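Local coordinates for acetyltransferase of GNAT family (Staphylococcus aureus subsp. aureus Mu50, PDB 3D8P), which probably transfers an acetyl group from acetyl-coenzyme A to an acceptor substrate, as members of the GNAT family do, at residues D75-A80 against N111-Y116; G52-L57 against I69-L74; S79-M84 against K98-V103; N133-I138 against Y157-K162. All coordinates share one frame; numbering follows the deposited sequence.

Interaction 1: D75-A80 against N111-Y116; sequences DNNMSA and NIDGIY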
# COMPACT_ATOMS: atom_id res chain seq x y z
N ASP A 75 -11.64 10.10 -7.26
CA ASP A 75 -12.98 10.45 -7.79
C ASP A 75 -13.56 9.24 -8.55
O ASP A 75 -12.85 8.29 -8.85
CB ASP A 75 -12.92 11.66 -8.75
CG ASP A 75 -14.26 12.42 -8.86
OD1 ASP A 75 -15.27 12.05 -8.19
OD2 ASP A 75 -14.32 13.43 -9.60
N ASN A 76 -14.85 9.26 -8.83
CA ASN A 76 -15.48 8.27 -9.71
C ASN A 76 -15.39 6.83 -9.15
O ASN A 76 -15.24 5.84 -9.89
CB ASN A 76 -14.87 8.38 -11.13
CG ASN A 76 -15.56 7.48 -12.18
OD1 ASN A 76 -16.78 7.50 -12.36
ND2 ASN A 76 -14.74 6.74 -12.93
N ASN A 77 -15.44 6.75 -7.82
CA ASN A 77 -15.42 5.52 -7.05
C ASN A 77 -14.24 4.61 -7.30
O ASN A 77 -14.34 3.40 -7.12
CB ASN A 77 -16.74 4.76 -7.21
CG ASN A 77 -17.91 5.55 -6.72
OD1 ASN A 77 -17.87 6.14 -5.64
ND2 ASN A 77 -18.96 5.62 -7.54
N MSE A 78 -13.10 5.20 -7.67
CA MSE A 78 -11.89 4.43 -7.81
C MSE A 78 -11.00 4.68 -6.59
O MSE A 78 -11.34 5.42 -5.68
CB MSE A 78 -11.20 4.80 -9.12
CG MSE A 78 -12.00 4.48 -10.38
SE MSE A 78 -12.18 2.56 -10.56
CE MSE A 78 -12.55 2.41 -12.44
N SER A 79 -9.84 4.02 -6.57
CA SER A 79 -8.92 4.12 -5.43
C SER A 79 -7.50 3.88 -5.89
O SER A 79 -7.28 3.38 -7.00
CB SER A 79 -9.29 3.07 -4.39
OG SER A 79 -9.10 1.77 -4.91
N ALA A 80 -6.54 4.27 -5.05
CA ALA A 80 -5.13 4.04 -5.28
C ALA A 80 -4.48 3.34 -4.08
O ALA A 80 -4.61 3.79 -2.92
CB ALA A 80 -4.42 5.34 -5.57
N ASN A 111 -18.15 0.43 -1.61
CA ASN A 111 -18.53 0.68 -3.02
C ASN A 111 -17.43 1.25 -3.92
O ASN A 111 -17.67 2.14 -4.75
CB ASN A 111 -19.80 1.55 -3.06
CG ASN A 111 -20.98 0.87 -2.39
OD1 ASN A 111 -21.40 -0.21 -2.82
ND2 ASN A 111 -21.51 1.49 -1.33
N ILE A 112 -16.21 0.75 -3.73
CA ILE A 112 -15.08 1.12 -4.57
C ILE A 112 -15.00 0.07 -5.67
O ILE A 112 -14.98 -1.12 -5.40
CB ILE A 112 -13.78 1.24 -3.76
CG1 ILE A 112 -13.87 2.45 -2.83
CG2 ILE A 112 -12.56 1.35 -4.67
CD1 ILE A 112 -12.75 2.53 -1.81
N ASP A 113 -14.98 0.56 -6.90
CA ASP A 113 -15.00 -0.27 -8.10
C ASP A 113 -13.65 -0.81 -8.56
O ASP A 113 -13.60 -1.80 -9.30
CB ASP A 113 -15.60 0.55 -9.24
CG ASP A 113 -17.09 0.77 -9.05
OD1 ASP A 113 -17.72 -0.12 -8.46
OD2 ASP A 113 -17.62 1.82 -9.47
N GLY A 114 -12.57 -0.21 -8.10
CA GLY A 114 -11.27 -0.62 -8.60
C GLY A 114 -10.15 0.02 -7.85
O GLY A 114 -10.37 0.98 -7.15
N ILE A 115 -8.95 -0.50 -8.09
CA ILE A 115 -7.73 -0.11 -7.42
C ILE A 115 -6.62 0.08 -8.44
O ILE A 115 -6.24 -0.87 -9.16
CB ILE A 115 -7.26 -1.23 -6.41
CG1 ILE A 115 -8.38 -1.61 -5.43
CG2 ILE A 115 -5.98 -0.78 -5.66
CD1 ILE A 115 -8.04 -2.73 -4.46
N TYR A 116 -6.11 1.31 -8.50
CA TYR A 116 -4.97 1.66 -9.31
C TYR A 116 -3.75 1.68 -8.41
O TYR A 116 -3.86 1.86 -7.22
CB TYR A 116 -5.15 3.07 -9.92
CG TYR A 116 -6.14 3.15 -11.05
CD1 TYR A 116 -5.73 2.95 -12.35
CD2 TYR A 116 -7.47 3.47 -10.83
CE1 TYR A 116 -6.60 3.03 -13.40
CE2 TYR A 116 -8.38 3.55 -11.90
CZ TYR A 116 -7.91 3.34 -13.18
OH TYR A 116 -8.73 3.40 -14.27
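A80 pairs with Y116 where strands 78-80 and 114-116 run parallel, their short axes 4.5 Å apart at the closest and inclined by 35°. The firm backbone link there is Y116 N to S79 O, 2.8 Å and almost straight at 177°. Ahead of the strands, within the type I' turn from D75 to M78, N77 O accepts D113 N at 2.9 Å, the donor lying nearly along the C=O axis.

Between these two bonds S79 supplies a third from its side chain. Its OG sits between the backbone N and the carbonyl carbon (chi1 64°) and from there donates to G114 O at 2.7 Å. Branches of two isoleucines close round the hydroxyl, I112 CG2 and I115 CG1, so a buried polar atom is satisfied inside an apolar setting.

M78, a selenomethionine, belongs to the other face. Its chain bends at chi2, and SE settles 3.7 Å from G114 N, beside a residue that has no side chain to compete for the spot. CG meets Y116 CE2 at the ring edge, 4.0 Å away, and SE makes an oblique Met-aromatic contact 5.4 Å from the ring centroid.

The two strands are the arms of a beta-alpha-beta crossover through helix 95-109, which N111 ends as C-prime residue of a Schellman motif. I112 and I115 pack under that helix, while strands 65-73 and 155-160 flank the pair.

Interaction 2: G52-L57 against I69-L74; sequences GGQFWL and IGLIRL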
# COMPACT_ATOMS: atom_id res chain seq x y z
N GLY A 52 -11.53 8.90 3.82
CA GLY A 52 -12.30 7.85 3.16
C GLY A 52 -11.43 6.73 2.64
O GLY A 52 -11.89 5.90 1.85
N GLY A 53 -10.17 6.69 3.09
CA GLY A 53 -9.23 5.66 2.68
C GLY A 53 -9.05 4.59 3.74
O GLY A 53 -9.91 4.43 4.59
N GLN A 54 -7.93 3.87 3.67
CA GLN A 54 -7.59 2.79 4.58
C GLN A 54 -6.10 2.77 4.86
O GLN A 54 -5.29 3.19 4.06
CB GLN A 54 -7.94 1.44 3.94
CG GLN A 54 -9.41 1.21 3.60
CD GLN A 54 -9.61 0.01 2.69
OE1 GLN A 54 -9.10 -1.06 2.95
NE2 GLN A 54 -10.35 0.20 1.60
N PHE A 55 -5.74 2.29 6.04
CA PHE A 55 -4.35 1.97 6.32
C PHE A 55 -4.34 0.85 7.36
O PHE A 55 -4.83 1.01 8.50
CB PHE A 55 -3.52 3.19 6.73
CG PHE A 55 -2.08 3.04 6.39
CD1 PHE A 55 -1.30 2.11 7.06
CD2 PHE A 55 -1.52 3.75 5.35
CE1 PHE A 55 0.02 1.93 6.74
CE2 PHE A 55 -0.20 3.58 5.02
CZ PHE A 55 0.58 2.66 5.71
N TRP A 56 -3.82 -0.30 6.93
CA TRP A 56 -3.79 -1.52 7.73
C TRP A 56 -2.35 -1.94 8.02
O TRP A 56 -1.44 -1.69 7.21
CB TRP A 56 -4.50 -2.67 7.00
CG TRP A 56 -5.91 -2.36 6.58
CD1 TRP A 56 -6.34 -2.06 5.31
CD2 TRP A 56 -7.08 -2.33 7.41
NE1 TRP A 56 -7.70 -1.84 5.31
CE2 TRP A 56 -8.18 -2.00 6.58
CE3 TRP A 56 -7.31 -2.56 8.78
CZ2 TRP A 56 -9.48 -1.89 7.07
CZ3 TRP A 56 -8.59 -2.44 9.27
CH2 TRP A 56 -9.66 -2.10 8.41
N LEU A 57 -2.16 -2.54 9.18
CA LEU A 57 -0.87 -3.06 9.59
C LEU A 57 -0.99 -4.54 9.84
O LEU A 57 -1.92 -4.99 10.50
CB LEU A 57 -0.40 -2.41 10.90
CG LEU A 57 -0.37 -0.89 10.92
CD1 LEU A 57 0.05 -0.40 12.28
CD2 LEU A 57 0.56 -0.35 9.81
N ILE A 69 -0.14 -1.56 4.36
CA ILE A 69 -0.87 -1.33 3.10
C ILE A 69 -1.80 -0.14 3.30
O ILE A 69 -2.52 -0.08 4.27
CB ILE A 69 -1.66 -2.60 2.62
CG1 ILE A 69 -1.93 -2.56 1.12
CG2 ILE A 69 -2.98 -2.76 3.40
CD1 ILE A 69 -2.61 -3.83 0.60
N GLY A 70 -1.76 0.79 2.36
CA GLY A 70 -2.62 1.96 2.36
C GLY A 70 -3.49 2.03 1.12
O GLY A 70 -3.19 1.43 0.09
N LEU A 71 -4.59 2.76 1.23
CA LEU A 71 -5.47 3.01 0.12
C LEU A 71 -5.98 4.43 0.20
O LEU A 71 -6.46 4.87 1.28
CB LEU A 71 -6.69 2.06 0.11
CG LEU A 71 -7.57 2.12 -1.15
CD1 LEU A 71 -7.12 1.12 -2.21
CD2 LEU A 71 -9.02 1.91 -0.85
N ILE A 72 -5.89 5.15 -0.92
CA ILE A 72 -6.59 6.43 -1.02
C ILE A 72 -7.77 6.32 -1.97
O ILE A 72 -7.76 5.60 -2.95
CB ILE A 72 -5.68 7.66 -1.39
CG1 ILE A 72 -5.00 7.46 -2.73
CG2 ILE A 72 -4.65 7.93 -0.28
CD1 ILE A 72 -4.43 8.76 -3.35
N ARG A 73 -8.81 7.06 -1.65
CA ARG A 73 -9.99 7.13 -2.44
C ARG A 73 -9.86 8.23 -3.51
O ARG A 73 -9.50 9.36 -3.21
CB ARG A 73 -11.19 7.36 -1.52
CG ARG A 73 -12.47 7.42 -2.27
CD ARG A 73 -13.64 6.92 -1.49
NE ARG A 73 -14.71 6.56 -2.43
CZ ARG A 73 -15.73 5.76 -2.15
NH1 ARG A 73 -15.83 5.19 -0.95
NH2 ARG A 73 -16.64 5.50 -3.08
N LEU A 74 -10.13 7.88 -4.77
CA LEU A 74 -10.07 8.83 -5.90
C LEU A 74 -11.48 9.26 -6.24
O LEU A 74 -12.40 8.81 -5.59
CB LEU A 74 -9.45 8.17 -7.12
CG LEU A 74 -8.10 7.49 -6.95
CD1 LEU A 74 -7.68 6.94 -8.32
CD2 LEU A 74 -7.05 8.47 -6.35
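Q54 and L71 form an antiparallel hydrogen-bonded pair, with Q54 N to L71 O at 3.0 Å and the return bond, L71 N to Q54 O, at 2.9 Å. W56 and I69 make a second such pair, and between the two F55 faces G70 as a non-hydrogen-bonded pair. This is the ladder of the beta hairpin made by strands 54-59 and 65-73.

The side chain of Q54 can be traced outward. CB lies 4.1 Å from L71 CB, and CG, anti to the carbonyl carbon (chi1 -61°), continues alongside the leucine, the two side chains pointing the same way. CD passes L71 CD2, and at the tip NE2 comes to 3.3 Å from that same methyl. The other tip atom, OE1, accepts W56 NE1 at 2.9 Å with an angle of 174°, in the amide plane and in the indole plane, on a lone pair. That bond defines which way round the amide lies and steadies the indole.

W56 also takes I69 CG2 against its CB and, in the ring plane, CD1. On the opposite face of the sheet, the F55 ring has I69 O 3.7 Å above its plane, toward the rim, while G70 CA packs against CD2.

Strands 5-8 and 78-86 flank the hairpin. Helix 95-109 lies over the Q54, W56, I69 and L71 side, with K102 in a cation-pi contact with W56, and helix 44-49 meets F55.

Interaction 3: S79-M84 against K98-V103; sequences SALKKM and KLLDKV. With EDO (1,2-ethanediol), chain G; EDO (1,2-ethanediol), chain F.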
# COMPACT_ATOMS: atom_id res chain seq x y z
N SER A 79 -9.84 4.02 -6.57
CA SER A 79 -8.92 4.12 -5.43
C SER A 79 -7.50 3.88 -5.89
O SER A 79 -7.28 3.38 -7.00
CB SER A 79 -9.29 3.07 -4.39
OG SER A 79 -9.10 1.77 -4.91
N ALA A 80 -6.54 4.27 -5.05
CA ALA A 80 -5.13 4.04 -5.28
C ALA A 80 -4.48 3.34 -4.08
O ALA A 80 -4.61 3.79 -2.92
CB ALA A 80 -4.42 5.34 -5.57
N LEU A 81 -3.76 2.26 -4.37
CA LEU A 81 -3.00 1.51 -3.36
C LEU A 81 -1.68 2.25 -3.09
O LEU A 81 -1.05 2.76 -4.00
CB LEU A 81 -2.75 0.08 -3.82
CG LEU A 81 -2.52 -0.99 -2.76
CD1 LEU A 81 -3.82 -1.29 -1.98
CD2 LEU A 81 -1.98 -2.29 -3.37
N LYS A 82 -1.32 2.34 -1.81
CA LYS A 82 -0.12 3.02 -1.37
C LYS A 82 0.61 2.25 -0.28
O LYS A 82 0.02 1.48 0.47
CB LYS A 82 -0.46 4.40 -0.85
CG LYS A 82 -1.28 5.25 -1.83
CD LYS A 82 -0.80 6.66 -1.90
CE LYS A 82 0.32 6.81 -2.89
NZ LYS A 82 -0.18 6.73 -4.30
N LYS A 83 1.93 2.44 -0.26
CA LYS A 83 2.80 1.98 0.83
C LYS A 83 2.59 0.54 1.23
O LYS A 83 2.40 0.25 2.42
CB LYS A 83 2.62 2.89 2.06
CG LYS A 83 2.72 4.39 1.80
CD LYS A 83 4.08 4.87 1.30
CE LYS A 83 4.04 6.38 1.02
NZ LYS A 83 5.18 6.89 0.24
N MSE A 84 2.59 -0.37 0.25
CA MSE A 84 2.54 -1.79 0.54
C MSE A 84 3.96 -2.34 0.73
O MSE A 84 4.79 -2.26 -0.16
CB MSE A 84 1.79 -2.58 -0.51
CG MSE A 84 1.59 -4.02 -0.02
SE MSE A 84 0.65 -5.10 -1.27
CE MSE A 84 0.42 -6.58 -0.08
N LYS A 98 -2.87 -11.42 2.51
CA LYS A 98 -3.78 -11.09 3.62
C LYS A 98 -4.05 -9.58 3.73
O LYS A 98 -5.19 -9.17 3.98
CB LYS A 98 -3.23 -11.63 4.95
CG LYS A 98 -3.23 -13.15 5.05
N LEU A 99 -3.00 -8.77 3.56
CA LEU A 99 -3.16 -7.31 3.54
C LEU A 99 -4.06 -6.89 2.38
O LEU A 99 -5.04 -6.16 2.58
CB LEU A 99 -1.80 -6.60 3.43
CG LEU A 99 -0.99 -6.57 4.73
CD1 LEU A 99 0.44 -6.18 4.45
CD2 LEU A 99 -1.63 -5.65 5.77
N LEU A 100 -3.76 -7.37 1.17
CA LEU A 100 -4.55 -7.05 -0.01
C LEU A 100 -6.01 -7.47 0.13
O LEU A 100 -6.91 -6.70 -0.17
CB LEU A 100 -3.95 -7.71 -1.25
CG LEU A 100 -4.51 -7.34 -2.62
CD1 LEU A 100 -4.53 -5.83 -2.79
CD2 LEU A 100 -3.70 -8.05 -3.73
N ASP A 101 -6.23 -8.70 0.57
CA ASP A 101 -7.57 -9.22 0.83
C ASP A 101 -8.39 -8.32 1.76
O ASP A 101 -9.60 -8.14 1.56
CB ASP A 101 -7.47 -10.62 1.46
CG ASP A 101 -7.07 -11.72 0.44
OD1 ASP A 101 -7.16 -11.49 -0.79
OD2 ASP A 101 -6.71 -12.83 0.89
N LYS A 102 -7.72 -7.76 2.78
CA LYS A 102 -8.36 -6.86 3.74
C LYS A 102 -8.81 -5.61 3.04
O LYS A 102 -9.90 -5.11 3.28
CB LYS A 102 -7.39 -6.51 4.86
CG LYS A 102 -7.98 -5.65 5.98
CD LYS A 102 -9.13 -6.33 6.67
CE LYS A 102 -9.52 -5.60 7.92
NZ LYS A 102 -10.75 -6.17 8.52
N VAL A 103 -7.93 -5.07 2.21
CA VAL A 103 -8.24 -3.91 1.37
C VAL A 103 -9.40 -4.26 0.40
O VAL A 103 -10.39 -3.54 0.35
CB VAL A 103 -6.96 -3.37 0.61
CG1 VAL A 103 -7.31 -2.36 -0.48
CG2 VAL A 103 -5.97 -2.74 1.59
C1 EDO G . 1.65 0.79 -4.59
O1 EDO G . 2.72 1.73 -4.56
C2 EDO G . 1.50 0.11 -3.24
O2 EDO G . 2.76 0.17 -2.60
C1 EDO F . 6.28 -1.15 -2.75
O1 EDO F . 5.23 -0.38 -2.14
C2 EDO F . 5.72 -2.12 -3.77
O2 EDO F . 5.18 -1.41 -4.91
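L81 and V103 meet methyl to methyl, CD1 to CG1 at 3.9 Å, as strand 79-84 passes beneath helix 98-103 at an axis distance of 11.3 Å. The angle of 153° between the two directions makes the helix run back roughly against the strand.

Two bumps rise from the strand. L81 is a fork: one prong, CD1, takes V103, and the other, CD2, lies 4.4 Å from L100 CD1, so the leucine spans neighbouring helical turns. M84, a selenomethionine, is a straight rod. Its CG is anti to the backbone N (chi1 -171°), the rest is extended, and only the terminal CE arrives, in the hollow beside L99 CB (4.2 Å) and the backbone N of L100.

The backbone at the root of that rod faces two ethanediol molecules, probably from the crystallisation liquor. M84 N donates to O2 of the chain G molecule at 2.9 Å, and M84 O accepts from O1 of the chain F molecule at 2.8 Å. K83, just before, has a left-handed backbone conformation, consistent with the bulge of the GNAT fold where relatives receive acetyl-coenzyme A.

I69 of strand 65-73 and I115 of strand 114-119 pack against both L81 and V103, in the layer between helix 95-109 and the sheet.

Interaction 4: N133-I138 against Y157-K162; sequences NGFREI and YYRNLK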
# COMPACT_ATOMS: atom_id res chain seq x y z
N ASN A 133 -2.01 -11.30 -8.45
CA ASN A 133 -3.14 -10.98 -7.60
C ASN A 133 -4.15 -10.02 -8.21
O ASN A 133 -4.64 -9.12 -7.54
CB ASN A 133 -2.64 -10.52 -6.22
CG ASN A 133 -2.10 -11.67 -5.41
OD1 ASN A 133 -2.86 -12.47 -4.88
ND2 ASN A 133 -0.78 -11.80 -5.35
N GLY A 134 -4.46 -10.24 -9.49
CA GLY A 134 -5.58 -9.60 -10.18
C GLY A 134 -5.35 -8.25 -10.81
O GLY A 134 -6.29 -7.62 -11.26
N PHE A 135 -4.10 -7.81 -10.84
CA PHE A 135 -3.74 -6.51 -11.39
C PHE A 135 -3.24 -6.63 -12.81
O PHE A 135 -2.41 -7.48 -13.11
CB PHE A 135 -2.66 -5.81 -10.54
CG PHE A 135 -3.17 -5.26 -9.25
CD1 PHE A 135 -3.28 -6.08 -8.14
CD2 PHE A 135 -3.52 -3.91 -9.16
CE1 PHE A 135 -3.78 -5.56 -6.94
CE2 PHE A 135 -3.99 -3.38 -7.98
CZ PHE A 135 -4.13 -4.20 -6.86
N ARG A 136 -3.72 -5.76 -13.69
CA ARG A 136 -3.21 -5.73 -15.06
C ARG A 136 -2.35 -4.48 -15.17
O ARG A 136 -2.60 -3.51 -14.47
CB ARG A 136 -4.35 -5.74 -16.08
CG ARG A 136 -5.19 -4.46 -16.14
CD ARG A 136 -6.38 -4.67 -17.08
NE ARG A 136 -7.16 -3.45 -17.24
CZ ARG A 136 -6.88 -2.51 -18.13
NH1 ARG A 136 -5.86 -2.65 -18.96
NH2 ARG A 136 -7.63 -1.43 -18.19
N GLU A 137 -1.33 -4.52 -16.01
CA GLU A 137 -0.48 -3.35 -16.25
C GLU A 137 -1.14 -2.43 -17.23
O GLU A 137 -1.64 -2.87 -18.27
CB GLU A 137 0.93 -3.72 -16.77
CG GLU A 137 1.88 -2.52 -16.67
CD GLU A 137 3.36 -2.84 -16.86
OE1 GLU A 137 3.68 -3.99 -17.15
OE2 GLU A 137 4.19 -1.91 -16.70
N ILE A 138 -1.14 -1.14 -16.88
CA ILE A 138 -1.75 -0.07 -17.68
C ILE A 138 -0.69 0.98 -18.04
O ILE A 138 0.42 0.97 -17.53
CB ILE A 138 -2.99 0.58 -16.98
CG1 ILE A 138 -2.60 1.31 -15.70
CG2 ILE A 138 -4.03 -0.47 -16.58
CD1 ILE A 138 -3.70 2.11 -15.02
N TYR A 157 -0.62 -0.16 -12.58
CA TYR A 157 -1.46 -1.32 -12.59
C TYR A 157 -2.88 -0.98 -12.13
O TYR A 157 -3.12 0.04 -11.51
CB TYR A 157 -0.88 -2.41 -11.67
CG TYR A 157 0.46 -2.96 -12.07
CD1 TYR A 157 1.63 -2.32 -11.69
CD2 TYR A 157 0.56 -4.14 -12.79
CE1 TYR A 157 2.89 -2.83 -12.04
CE2 TYR A 157 1.82 -4.67 -13.13
CZ TYR A 157 2.97 -4.00 -12.75
OH TYR A 157 4.20 -4.49 -13.09
N TYR A 158 -3.81 -1.87 -12.47
CA TYR A 158 -5.21 -1.73 -12.11
C TYR A 158 -5.82 -3.11 -11.84
O TYR A 158 -5.58 -4.08 -12.56
CB TYR A 158 -6.02 -0.98 -13.18
CG TYR A 158 -7.51 -0.93 -12.88
CD1 TYR A 158 -8.04 0.03 -12.03
CD2 TYR A 158 -8.39 -1.85 -13.46
CE1 TYR A 158 -9.43 0.05 -11.74
CE2 TYR A 158 -9.74 -1.84 -13.19
CZ TYR A 158 -10.26 -0.88 -12.32
OH TYR A 158 -11.61 -0.85 -12.07
N ARG A 159 -6.61 -3.16 -10.77
CA ARG A 159 -7.40 -4.32 -10.44
C ARG A 159 -8.84 -3.90 -10.34
O ARG A 159 -9.18 -3.02 -9.55
CB ARG A 159 -6.98 -4.93 -9.11
CG ARG A 159 -7.89 -6.08 -8.70
CD ARG A 159 -7.28 -6.97 -7.65
NE ARG A 159 -8.21 -8.03 -7.27
CZ ARG A 159 -8.00 -8.92 -6.30
NH1 ARG A 159 -6.89 -8.91 -5.59
NH2 ARG A 159 -8.94 -9.81 -6.03
N ASN A 160 -9.67 -4.53 -11.15
CA ASN A 160 -11.11 -4.33 -11.15
C ASN A 160 -11.77 -5.15 -10.06
O ASN A 160 -11.51 -6.35 -9.93
CB ASN A 160 -11.71 -4.78 -12.47
CG ASN A 160 -13.09 -4.19 -12.71
OD1 ASN A 160 -13.24 -2.96 -12.78
ND2 ASN A 160 -14.10 -5.06 -12.87
N LEU A 161 -12.63 -4.50 -9.29
CA LEU A 161 -13.36 -5.18 -8.21
C LEU A 161 -14.79 -5.47 -8.64
O LEU A 161 -15.29 -6.54 -8.35
CB LEU A 161 -13.35 -4.34 -6.94
CG LEU A 161 -11.96 -3.93 -6.46
CD1 LEU A 161 -12.09 -3.03 -5.22
CD2 LEU A 161 -11.08 -5.17 -6.22
N LYS A 162 -15.42 -4.49 -9.30
CA LYS A 162 -16.78 -4.61 -9.87
C LYS A 162 -16.85 -5.63 -11.04
O LYS A 162 -17.51 -6.66 -10.95
CB LYS A 162 -17.27 -3.23 -10.38
CG LYS A 162 -16.24 -2.52 -11.29
CD LYS A 162 -16.87 -1.72 -12.42
CE LYS A 162 -15.83 -0.82 -13.10
NZ LYS A 162 -16.36 -0.31 -14.43
O HOH W 1 -9.10 -8.37 -11.48
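F135 and R159 meet at the outer end of the mixed GNAT sheet, where the short edge strand 136-138 pairs antiparallel with strand 155-160, the last strand of the chain. R136 and Y158 form the hydrogen-bonded pair: R136 N donates to Y158 O at 2.7 Å, and Y158 N to R136 O at 2.9 Å. E137 and Y157 follow as a non-hydrogen-bonded pair.

The aliphatic part of R159 lies across F135. CB stands 3.5 Å above the ring centre, 10° off its normal, a clear CH-pi contact over the face, and the two side chains cross at about a right angle. CG, anti to the backbone N (chi1 175°), starts an extended chain that runs past G134 O and carries CD to 3.4 Å from N133 O. The guanidinium plane stands 86° from the F135 ring. G134, at positive phi, has no side chain where the arginine passes.

On the same face as E137, the Y157 ring has E137 CG 4.1 Å above its plane, toward the rim. The polar ends of these two go elsewhere: the E137 carboxylate makes a salt bridge with R155, and Y157 OH bonds to Q127. On the face of R136 and Y158, I138 CG2 packs on Y158 CB at 4.0 Å. Strand 114-119 flanks strand 155-160 on its inner side, through backbone hydrogen bonds between L117 and Y157.

Y158 OH donates to N160 OD1 at 2.8 Å, in the amide plane and on a lone pair of that oxygen.

How the interactions relate
Interactions 1, 2 and 4 are strand pairings of one sheet, and interaction 3 sets a helix on one of its strands. A80 O to I72 N, 2.7 Å, joins interaction 1 to interaction 2; I115 O to R159 N, 2.8 Å, joins interaction 1 to interaction 4. Interactions 1 and 3 share S79 and A80, the strand side of the crossover whose helix is met in interaction 3. From that helix L100 CD2 touches F135 CE1 of interaction 4 at 4.1 Å. Interactions 2 and 4 lie farther apart, centres about 17 Å and nearest atoms about 7 Å. Interaction 3 borders two ethanediol molecules, one also bonded to G118 and the other to T119 and Y130, in a place consistent with the cofactor cleft of GNAT relatives.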